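Local atomic coordinates of protein of unknown function with a cupin-like fold (PDB entry 3CJX), a protein that is of unknown function but has a ChrR-like cupin fold, a beta barrel built from two facing sheets. Residues Gly42-Arg47 against Ser133-Ile138; Arg144-Arg147 against Gly152-Tyr155; Val65-Tyr68 against Cys73-Tyr76. All blocks are in the same frame, centred on the assembly; numbering follows the deposited sequence.

Interaction 1: residues Gly42-Arg47 against Ser133-Ile138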
ATOM      1  N   GLY A  42     -13.245  -3.693  -0.172  1.00 38.06           N
ATOM      2  CA  GLY A  42     -12.116  -3.264  -0.979  1.00 38.68           C
ATOM      3  C   GLY A  42     -11.475  -2.009  -0.418  1.00 39.00           C
ATOM      4  O   GLY A  42     -11.582  -0.928  -1.012  1.00 39.71           O
ATOM      5  N   LEU A  43     -10.834  -2.133   0.741  1.00 38.30           N
ATOM      6  CA  LEU A  43     -10.170  -0.979   1.347  1.00 38.49           C
ATOM      7  C   LEU A  43      -8.926  -1.393   2.133  1.00 37.44           C
ATOM      8  O   LEU A  43      -8.969  -2.363   2.885  1.00 36.42           O
ATOM      9  CB  LEU A  43     -11.157  -0.250   2.259  1.00 38.42           C
ATOM     10  CG  LEU A  43     -10.623   0.988   2.972  1.00 40.99           C
ATOM     11  CD1 LEU A  43     -10.134   2.060   1.972  1.00 43.92           C
ATOM     12  CD2 LEU A  43     -11.737   1.508   3.846  1.00 42.77           C
HETATM   13  N   MSE A  44      -7.817  -0.688   1.926  1.00 36.69           N
HETATM   14  CA  MSE A  44      -6.613  -0.954   2.708  1.00 38.04           C
HETATM   15  C   MSE A  44      -5.969   0.349   3.088  1.00 36.45           C
HETATM   16  O   MSE A  44      -5.834   1.223   2.242  1.00 37.08           O
HETATM   17  CB  MSE A  44      -5.528  -1.711   1.954  1.00 37.62           C
HETATM   18  CG  MSE A  44      -5.938  -2.488   0.787  1.00 40.48           C
HETATM   19 SE   MSE A  44      -4.356  -3.340   0.026  0.75 45.94          SE
HETATM   20  CE  MSE A  44      -4.310  -2.384  -1.667  1.00 43.06           C
ATOM     21  N   VAL A  45      -5.553   0.462   4.344  1.00 35.25           N
ATOM     22  CA  VAL A  45      -4.825   1.617   4.812  1.00 34.90           C
ATOM     23  C   VAL A  45      -3.463   1.059   5.199  1.00 35.01           C
ATOM     24  O   VAL A  45      -3.383   0.213   6.079  1.00 33.69           O
ATOM     25  CB  VAL A  45      -5.541   2.299   5.983  1.00 35.51           C
ATOM     26  CG1 VAL A  45      -4.769   3.561   6.426  1.00 30.84           C
ATOM     27  CG2 VAL A  45      -6.969   2.630   5.595  1.00 28.06           C
HETATM   28  N   MSE A  46      -2.406   1.496   4.516  1.00 35.37           N
HETATM   29  CA  MSE A  46      -1.061   0.964   4.747  1.00 36.41           C
HETATM   30  C   MSE A  46       0.014   2.034   4.846  1.00 35.80           C
HETATM   31  O   MSE A  46      -0.152   3.149   4.375  1.00 36.28           O
HETATM   32  CB  MSE A  46      -0.625   0.128   3.546  1.00 37.79           C
HETATM   33  CG  MSE A  46      -1.643  -0.809   2.906  1.00 44.45           C
HETATM   34 SE   MSE A  46      -1.958  -2.416   3.926  0.75 51.40          SE
HETATM   35  CE  MSE A  46      -3.471  -1.996   4.995  1.00 44.52           C
ATOM     36  N   ARG A  47       1.136   1.653   5.426  1.00 35.82           N
ATOM     37  CA  ARG A  47       2.345   2.456   5.445  1.00 35.75           C
ATOM     38  C   ARG A  47       3.285   1.707   4.532  1.00 36.09           C
ATOM     39  O   ARG A  47       3.432   0.488   4.695  1.00 36.24           O
ATOM     40  CB  ARG A  47       2.957   2.503   6.838  1.00 36.20           C
ATOM     41  CG  ARG A  47       2.458   3.603   7.701  1.00 37.09           C
ATOM     42  CD  ARG A  47       3.217   4.918   7.586  1.00 37.77           C
ATOM     43  NE  ARG A  47       4.602   4.881   8.053  1.00 39.10           N
ATOM     44  CZ  ARG A  47       5.693   4.860   7.288  1.00 39.43           C
ATOM     45  NH1 ARG A  47       5.619   4.873   5.963  1.00 42.26           N
ATOM     46  NH2 ARG A  47       6.892   4.847   7.859  1.00 43.92           N
ATOM     47  N   SER A 133      -4.325  -6.957  -7.890  1.00 38.54           N
ATOM     48  CA  SER A 133      -3.939  -6.897  -6.487  1.00 40.62           C
ATOM     49  C   SER A 133      -5.070  -6.266  -5.662  1.00 41.29           C
ATOM     50  O   SER A 133      -5.124  -5.050  -5.538  1.00 42.79           O
ATOM     51  CB  SER A 133      -2.637  -6.107  -6.292  1.00 41.53           C
ATOM     52  OG  SER A 133      -1.513  -6.741  -6.890  1.00 47.59           O
ATOM     53  N   ASP A 134      -5.993  -7.074  -5.138  1.00 41.59           N
ATOM     54  CA  ASP A 134      -7.052  -6.539  -4.247  1.00 41.81           C
ATOM     55  C   ASP A 134      -6.637  -6.743  -2.785  1.00 41.52           C
ATOM     56  O   ASP A 134      -5.614  -7.388  -2.505  1.00 40.91           O
ATOM     57  CB  ASP A 134      -8.430  -7.174  -4.507  1.00 41.30           C
ATOM     58  CG  ASP A 134      -8.428  -8.681  -4.334  1.00 44.62           C
ATOM     59  OD1 ASP A 134      -7.349  -9.259  -4.056  1.00 45.79           O
ATOM     60  OD2 ASP A 134      -9.513  -9.289  -4.499  1.00 50.73           O
ATOM     61  N   ALA A 135      -7.437  -6.186  -1.872  1.00 41.26           N
ATOM     62  CA  ALA A 135      -7.193  -6.286  -0.434  1.00 40.45           C
ATOM     63  C   ALA A 135      -6.963  -7.743  -0.006  1.00 39.82           C
ATOM     64  O   ALA A 135      -6.082  -8.053   0.808  1.00 40.85           O
ATOM     65  CB  ALA A 135      -8.355  -5.676   0.328  1.00 40.07           C
ATOM     66  N   GLY A 136      -7.742  -8.640  -0.578  1.00 39.37           N
ATOM     67  CA  GLY A 136      -7.603 -10.052  -0.267  1.00 39.37           C
ATOM     68  C   GLY A 136      -6.237 -10.603  -0.638  1.00 39.08           C
ATOM     69  O   GLY A 136      -5.614 -11.289   0.164  1.00 39.92           O
ATOM     70  N   VAL A 137      -5.770 -10.293  -1.849  1.00 38.39           N
ATOM     71  CA  VAL A 137      -4.482 -10.794  -2.322  1.00 37.45           C
ATOM     72  C   VAL A 137      -3.348 -10.283  -1.446  1.00 36.98           C
ATOM     73  O   VAL A 137      -2.481 -11.054  -1.014  1.00 37.37           O
ATOM     74  CB  VAL A 137      -4.210 -10.403  -3.810  1.00 38.17           C
ATOM     75  CG1 VAL A 137      -2.738 -10.665  -4.180  1.00 35.22           C
ATOM     76  CG2 VAL A 137      -5.157 -11.144  -4.766  1.00 35.78           C
ATOM     77  N   ILE A 138      -3.372  -8.983  -1.176  1.00 37.04           N
ATOM     78  CA  ILE A 138      -2.355  -8.349  -0.354  1.00 36.83           C
ATOM     79  C   ILE A 138      -2.376  -8.936   1.049  1.00 37.85           C
ATOM     80  O   ILE A 138      -1.312  -9.228   1.612  1.00 39.62           O
ATOM     81  CB  ILE A 138      -2.497  -6.818  -0.305  1.00 36.70           C
ATOM     82  CG1 ILE A 138      -2.383  -6.215  -1.703  1.00 35.77           C
ATOM     83  CG2 ILE A 138      -1.391  -6.221   0.530  1.00 33.25           C
ATOM     84  CD1 ILE A 138      -1.084  -6.564  -2.407  1.00 36.40           C
TER
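Met44, a selenomethionine, reaches from strand 43-50 of the cupin barrel toward the first turn of helix 135-148. It carries most of this contact. Its side chain meets that turn at two points. CG lies 4.0 Å from Ala135 CB. Further out, SE lies 3.9 Å from Ile138 CG1. The Met44 and Ile138 side chains cross at about a right angle. SE sits against the branch of Ile138, nearest CG1 and CB, with the Ile138 CG2 methyl slightly further off, at 4.2 Å. The Ile138 chi1 of -60° sets CG1 beside the backbone N and CG2 beside the carbonyl carbon, which makes CG1 the branch nearest SE. Ala135 points its CB at the strand and fills the place nearer the strand backbone. The same methyl group lies 4.2 Å from Leu43 O, while the Leu43 side chain leaves on the other side of the strand.

The contact is apolar, and no hydrogen bond crosses it. It joins the sheet that holds strand 43-50 to the helix that follows strand 129-133 of the other sheet. Within the sheet, Met44 is bonded through its backbone to Leu116, and its side chain also touches Met37. Ala135 also packs on Pro39. Just before Met44, Gly42 and Leu43 form a G1 beta bulge, and Gly42 takes the positive phi of 57° that favours glycine. In the turn that receives Met44, Ile138 N makes an ordinary helical backbone bond to Asp134 O, 3.1 Å away. Asp134 is also the N-cap of this turn. Val137 N gives the capping bond of 2.9 Å to Asp134 OD1, which it meets from above the carboxylate plane.

Interaction 2: residues Arg144-Arg147 against Gly152-Tyr155. With SO4 (sulfate ion), chain I.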
ATOM      1  N   ARG A 144       1.246 -14.385   5.154  1.00 39.05           N
ATOM      2  CA  ARG A 144       2.355 -15.289   4.838  1.00 41.00           C
ATOM      3  C   ARG A 144       3.675 -14.639   5.228  1.00 40.08           C
ATOM      4  O   ARG A 144       4.578 -15.316   5.729  1.00 40.48           O
ATOM      5  CB  ARG A 144       2.355 -15.680   3.338  1.00 40.97           C
ATOM      6  CG  ARG A 144       3.757 -16.043   2.696  1.00 50.39           C
ATOM      7  CD  ARG A 144       3.668 -16.667   1.264  1.00 50.26           C
ATOM      8  NE  ARG A 144       2.566 -16.098   0.471  1.00 64.22           N
ATOM      9  CZ  ARG A 144       1.327 -16.611   0.367  1.00 68.84           C
ATOM     10  NH1 ARG A 144       0.980 -17.755   0.976  1.00 72.33           N
ATOM     11  NH2 ARG A 144       0.410 -15.975  -0.369  1.00 64.53           N
ATOM     12  N   ALA A 145       3.789 -13.331   4.990  1.00 39.26           N
ATOM     13  CA  ALA A 145       5.025 -12.608   5.296  1.00 38.19           C
ATOM     14  C   ALA A 145       5.274 -12.579   6.801  1.00 38.18           C
ATOM     15  O   ALA A 145       6.413 -12.710   7.242  1.00 37.12           O
ATOM     16  CB  ALA A 145       4.979 -11.201   4.718  1.00 36.83           C
ATOM     17  N   ILE A 146       4.199 -12.408   7.574  1.00 38.36           N
ATOM     18  CA  ILE A 146       4.284 -12.385   9.032  1.00 37.99           C
ATOM     19  C   ILE A 146       4.852 -13.701   9.548  1.00 38.85           C
ATOM     20  O   ILE A 146       5.707 -13.696  10.431  1.00 39.03           O
ATOM     21  CB  ILE A 146       2.908 -12.089   9.682  1.00 38.05           C
ATOM     22  CG1 ILE A 146       2.516 -10.619   9.451  1.00 39.02           C
ATOM     23  CG2 ILE A 146       2.944 -12.347  11.182  1.00 33.47           C
ATOM     24  CD1 ILE A 146       1.098 -10.252   9.948  1.00 36.69           C
ATOM     25  N   ARG A 147       4.380 -14.817   8.989  1.00 39.65           N
ATOM     26  CA  ARG A 147       4.894 -16.151   9.345  1.00 40.00           C
ATOM     27  C   ARG A 147       6.325 -16.314   8.842  1.00 39.42           C
ATOM     28  O   ARG A 147       7.229 -16.470   9.655  1.00 39.41           O
ATOM     29  CB  ARG A 147       4.015 -17.287   8.790  1.00 39.94           C
ATOM     30  N   GLY A 152       6.290 -10.189  14.592  1.00 37.68           N
ATOM     31  CA  GLY A 152       5.252 -10.223  15.636  1.00 37.54           C
ATOM     32  C   GLY A 152       4.308  -9.038  15.635  1.00 37.15           C
ATOM     33  O   GLY A 152       3.796  -8.645  16.672  1.00 36.97           O
ATOM     34  N   LEU A 153       4.065  -8.504  14.447  1.00 37.39           N
ATOM     35  CA  LEU A 153       3.185  -7.362  14.216  1.00 36.89           C
ATOM     36  C   LEU A 153       1.711  -7.765  14.184  1.00 36.95           C
ATOM     37  O   LEU A 153       1.382  -8.938  14.002  1.00 35.52           O
ATOM     38  CB  LEU A 153       3.650  -6.695  12.911  1.00 36.50           C
ATOM     39  CG  LEU A 153       2.868  -6.219  11.708  1.00 37.29           C
ATOM     40  CD1 LEU A 153       3.942  -5.894  10.708  1.00 32.84           C
ATOM     41  CD2 LEU A 153       1.923  -7.244  11.119  1.00 36.86           C
ATOM     42  N   ARG A 154       0.841  -6.779  14.403  1.00 38.15           N
ATOM     43  CA  ARG A 154      -0.609  -6.952  14.351  1.00 39.01           C
ATOM     44  C   ARG A 154      -1.184  -5.821  13.539  1.00 38.35           C
ATOM     45  O   ARG A 154      -0.633  -4.725  13.553  1.00 39.10           O
ATOM     46  CB  ARG A 154      -1.252  -6.834  15.727  1.00 39.45           C
ATOM     47  CG  ARG A 154      -0.766  -7.796  16.777  1.00 45.49           C
ATOM     48  CD  ARG A 154      -1.637  -7.670  18.035  1.00 55.04           C
ATOM     49  NE  ARG A 154      -1.639  -6.302  18.571  1.00 60.75           N
ATOM     50  CZ  ARG A 154      -2.458  -5.858  19.528  1.00 59.49           C
ATOM     51  NH1 ARG A 154      -3.378  -6.653  20.081  1.00 53.90           N
ATOM     52  NH2 ARG A 154      -2.366  -4.594  19.927  1.00 56.91           N
ATOM     53  N   TYR A 155      -2.295  -6.083  12.856  1.00 37.21           N
ATOM     54  CA  TYR A 155      -2.997  -5.062  12.078  1.00 36.58           C
ATOM     55  C   TYR A 155      -4.517  -5.272  12.236  1.00 35.89           C
ATOM     56  O   TYR A 155      -4.960  -6.270  12.794  1.00 35.00           O
ATOM     57  CB  TYR A 155      -2.544  -5.072  10.603  1.00 36.35           C
ATOM     58  CG  TYR A 155      -2.912  -6.333   9.854  1.00 34.86           C
ATOM     59  CD1 TYR A 155      -2.065  -7.433   9.860  1.00 35.54           C
ATOM     60  CD2 TYR A 155      -4.110  -6.427   9.148  1.00 33.64           C
ATOM     61  CE1 TYR A 155      -2.392  -8.592   9.193  1.00 36.97           C
ATOM     62  CE2 TYR A 155      -4.453  -7.587   8.471  1.00 33.77           C
ATOM     63  CZ  TYR A 155      -3.585  -8.671   8.502  1.00 36.01           C
ATOM     64  OH  TYR A 155      -3.894  -9.849   7.869  1.00 35.09           O
TER
HETATM   65  S   SO4 I 201       9.214  -8.300  16.164  1.00 75.50           S
HETATM   66  O1  SO4 I 201       9.650  -8.699  14.824  1.00 70.75           O
HETATM   67  O2  SO4 I 201       9.422  -6.868  16.409  1.00 72.92           O
HETATM   68  O3  SO4 I 201       9.955  -9.062  17.174  1.00 69.59           O
HETATM   69  O4  SO4 I 201       7.783  -8.569  16.271  1.00 76.75           O
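Tyr155 OH is hydrogen-bonded to Asp143 OD1 and, more weakly, to Lys139 NZ, while the edge of the same ring meets Ile146. All three partners belong to helix 135-148, the helix added to the cupin barrel. The chain after the helix turns back and lays Leu153 and Tyr155 along its side, on the way to strand 156-157.

Ile146 is the helix residue at the middle of the contact. Its CG1 stands beside the backbone N, and chi2 of 175° extends the chain so that CD1 leads. CD1 lies 3.9 Å from Tyr155 CE1 and comes in near the plane of the ring, at its edge. The same methyl group meets Leu153 CD2, and Ile146 CG1 lies 3.8 Å from that atom. The Ile146 and Leu153 side chains cross at about a right angle. The end of Leu153 comes nearer to the helix than the direction of its CB suggests.

Leu153 also touches Phe33 and Pro34, Tyr155 touches Pro34 and Met37, and Leu21 packs on both Ile146 and Leu153. The contact thus joins the helix, the returning chain and strand 30-38 of the sheet. A sulfate, probably from the crystallisation liquor, lies at Gly152 and is also bonded to His18 ND1. It accepts a hydrogen bond from Gly152 N to its O4, at 2.8 Å.

Interaction 3: residues Val65-Tyr68 against Cys73-Tyr76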
ATOM      1  N   VAL A  65      -7.569   6.724  -4.419  1.00 34.55           N
ATOM      2  CA  VAL A  65      -6.313   6.593  -3.661  1.00 34.81           C
ATOM      3  C   VAL A  65      -6.000   7.917  -2.999  1.00 33.78           C
ATOM      4  O   VAL A  65      -5.951   8.953  -3.667  1.00 32.26           O
ATOM      5  CB  VAL A  65      -5.076   6.269  -4.507  1.00 35.47           C
ATOM      6  CG1 VAL A  65      -3.860   6.201  -3.612  1.00 34.61           C
ATOM      7  CG2 VAL A  65      -5.238   4.957  -5.269  1.00 38.55           C
ATOM      8  N   HIS A  66      -5.839   7.871  -1.681  1.00 34.64           N
ATOM      9  CA  HIS A  66      -5.428   9.020  -0.859  1.00 35.75           C
ATOM     10  C   HIS A  66      -4.025   8.715  -0.358  1.00 35.76           C
ATOM     11  O   HIS A  66      -3.803   7.731   0.333  1.00 35.34           O
ATOM     12  CB  HIS A  66      -6.341   9.216   0.335  1.00 34.30           C
ATOM     13  CG  HIS A  66      -7.726   9.615  -0.027  1.00 34.89           C
ATOM     14  ND1 HIS A  66      -8.102  10.931  -0.150  1.00 32.16           N
ATOM     15  CD2 HIS A  66      -8.835   8.879  -0.263  1.00 33.19           C
ATOM     16  CE1 HIS A  66      -9.384  10.990  -0.470  1.00 34.75           C
ATOM     17  NE2 HIS A  66      -9.854   9.758  -0.535  1.00 34.56           N
HETATM   18  N   MSE A  67      -3.078   9.566  -0.699  1.00 37.48           N
HETATM   19  CA  MSE A  67      -1.698   9.297  -0.324  1.00 39.48           C
HETATM   20  C   MSE A  67      -0.964  10.510   0.200  1.00 37.55           C
HETATM   21  O   MSE A  67      -1.023  11.583  -0.392  1.00 36.61           O
HETATM   22  CB  MSE A  67      -0.967   8.688  -1.512  1.00 39.72           C
HETATM   23  CG  MSE A  67       0.523   8.536  -1.339  1.00 43.24           C
HETATM   24 SE   MSE A  67       1.145   6.900  -2.136  0.75 50.06          SE
HETATM   25  CE  MSE A  67      -0.093   6.886  -3.668  1.00 40.89           C
ATOM     26  N   TYR A  68      -0.280  10.293   1.325  1.00 36.30           N
ATOM     27  CA  TYR A  68       0.505  11.304   1.976  1.00 36.63           C
ATOM     28  C   TYR A  68       1.935  10.828   2.096  1.00 36.14           C
ATOM     29  O   TYR A  68       2.209   9.753   2.663  1.00 35.48           O
ATOM     30  CB  TYR A  68      -0.048  11.597   3.366  1.00 37.49           C
ATOM     31  CG  TYR A  68       0.678  12.703   4.114  1.00 36.70           C
ATOM     32  CD1 TYR A  68       0.373  14.040   3.880  1.00 35.80           C
ATOM     33  CD2 TYR A  68       1.635  12.403   5.077  1.00 37.08           C
ATOM     34  CE1 TYR A  68       1.007  15.049   4.570  1.00 35.54           C
ATOM     35  CE2 TYR A  68       2.280  13.401   5.778  1.00 35.66           C
ATOM     36  CZ  TYR A  68       1.974  14.724   5.516  1.00 36.32           C
ATOM     37  OH  TYR A  68       2.611  15.722   6.210  1.00 35.86           O
ATOM     38  N   CYS A  73      11.047  11.031  -1.793  1.00 37.23           N
ATOM     39  CA  CYS A  73      10.592  11.566  -3.051  1.00 36.50           C
ATOM     40  C   CYS A  73      10.103  10.471  -4.001  1.00 36.09           C
ATOM     41  O   CYS A  73      10.681   9.373  -4.074  1.00 35.46           O
ATOM     42  CB  CYS A  73      11.716  12.350  -3.726  1.00 36.50           C
ATOM     43  SG  CYS A  73      11.283  12.871  -5.415  1.00 38.91           S
ATOM     44  N   TRP A  74       9.024  10.772  -4.716  1.00 35.61           N
ATOM     45  CA  TRP A  74       8.514   9.873  -5.737  1.00 35.88           C
ATOM     46  C   TRP A  74       7.692  10.649  -6.747  1.00 36.22           C
ATOM     47  O   TRP A  74       7.229  11.759  -6.467  1.00 36.57           O
ATOM     48  CB  TRP A  74       7.698   8.746  -5.141  1.00 35.77           C
ATOM     49  CG  TRP A  74       6.359   9.132  -4.571  1.00 37.69           C
ATOM     50  CD1 TRP A  74       6.078   9.425  -3.268  1.00 37.18           C
ATOM     51  CD2 TRP A  74       5.113   9.202  -5.275  1.00 36.50           C
ATOM     52  NE1 TRP A  74       4.747   9.698  -3.129  1.00 35.47           N
ATOM     53  CE2 TRP A  74       4.132   9.569  -4.341  1.00 34.97           C
ATOM     54  CE3 TRP A  74       4.736   8.999  -6.605  1.00 37.66           C
ATOM     55  CZ2 TRP A  74       2.792   9.723  -4.685  1.00 36.58           C
ATOM     56  CZ3 TRP A  74       3.400   9.159  -6.955  1.00 37.34           C
ATOM     57  CH2 TRP A  74       2.447   9.523  -6.000  1.00 37.71           C
ATOM     58  N   TYR A  75       7.538  10.074  -7.932  1.00 36.10           N
ATOM     59  CA  TYR A  75       6.780  10.719  -8.997  1.00 36.00           C
ATOM     60  C   TYR A  75       6.192   9.700  -9.958  1.00 35.69           C
ATOM     61  O   TYR A  75       6.648   8.558 -10.043  1.00 34.80           O
ATOM     62  CB  TYR A  75       7.686  11.662  -9.781  1.00 35.74           C
ATOM     63  CG  TYR A  75       8.763  10.944 -10.562  1.00 36.57           C
ATOM     64  CD1 TYR A  75       9.958  10.567  -9.947  1.00 37.30           C
ATOM     65  CD2 TYR A  75       8.584  10.624 -11.910  1.00 36.74           C
ATOM     66  CE1 TYR A  75      10.938   9.892 -10.643  1.00 35.42           C
ATOM     67  CE2 TYR A  75       9.552   9.934 -12.607  1.00 34.88           C
ATOM     68  CZ  TYR A  75      10.735   9.578 -11.965  1.00 35.07           C
ATOM     69  OH  TYR A  75      11.731   8.904 -12.635  1.00 33.99           O
ATOM     70  N   TYR A  76       5.170  10.131 -10.674  1.00 35.68           N
ATOM     71  CA  TYR A  76       4.526   9.286 -11.651  1.00 35.92           C
ATOM     72  C   TYR A  76       5.215   9.596 -12.971  1.00 36.22           C
ATOM     73  O   TYR A  76       5.419  10.756 -13.316  1.00 37.07           O
ATOM     74  CB  TYR A  76       3.009   9.522 -11.738  1.00 35.66           C
ATOM     75  CG  TYR A  76       2.154   8.955 -10.605  1.00 36.71           C
ATOM     76  CD1 TYR A  76       2.331   7.650 -10.145  1.00 38.86           C
ATOM     77  CD2 TYR A  76       1.071   9.673 -10.096  1.00 37.72           C
ATOM     78  CE1 TYR A  76       1.517   7.113  -9.144  1.00 38.03           C
ATOM     79  CE2 TYR A  76       0.236   9.133  -9.114  1.00 36.94           C
ATOM     80  CZ  TYR A  76       0.471   7.858  -8.642  1.00 37.47           C
ATOM     81  OH  TYR A  76      -0.323   7.349  -7.640  1.00 39.34           O
TER
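Met67, a selenomethionine, sends CG anti to its backbone nitrogen, at chi1 172°. Bends at its next two torsions then bring SE and CE to Trp74 and Tyr76, which approach from the opposite direction. SE lies 4.1 Å from Trp74 CZ2. It is 5.0 Å from the centroid of the six-membered ring and 46° off the ring normal, so it approaches the indole obliquely. CE touches both aromatic residues, with Trp74 CZ2 at 4.2 Å and Tyr76 OH at 4.0 Å.

The two aromatic rings also meet each other. Trp74 CZ3 stands over the centre of one face of Tyr76, 3.4 Å above its plane, while Tyr76 CG lies at the edge of the indole. The polar ends have other partners. Trp74 NE1 is hydrogen-bonded to Thr69 OG1, and Tyr76 OH bonds weakly to Glu92 OE1. Trp74 stacks with Phe100 and Tyr76 with His98. Strand 65-71 and strand 73-76 belong to different sheets. SE of Met67 and the Trp74 ring make a Met-aromatic contact, which here bridges the two facing sheets of the cupin barrel.

In the fold
Interactions 1 and 2 share helix 135-148. Interaction 1 packs its first turn against strand 43-50, and interaction 2 covers its later part with the returning chain. Their centres are about 15 Å apart, and their nearest atoms about 6 Å. Interaction 3 falls in the chain between the two segments of interaction 1. Both reach the same sheet, through strands 43-50 and 65-71, with centres about 16 Å apart. Interactions 2 and 3 lie on opposite sides of the chain's centre, about 25 Å apart between centres. Each has a glycerol nearby, about 4 Å from the Leu153 side chain and about 3 Å from that of Tyr76, both probably from the crystallisation liquor.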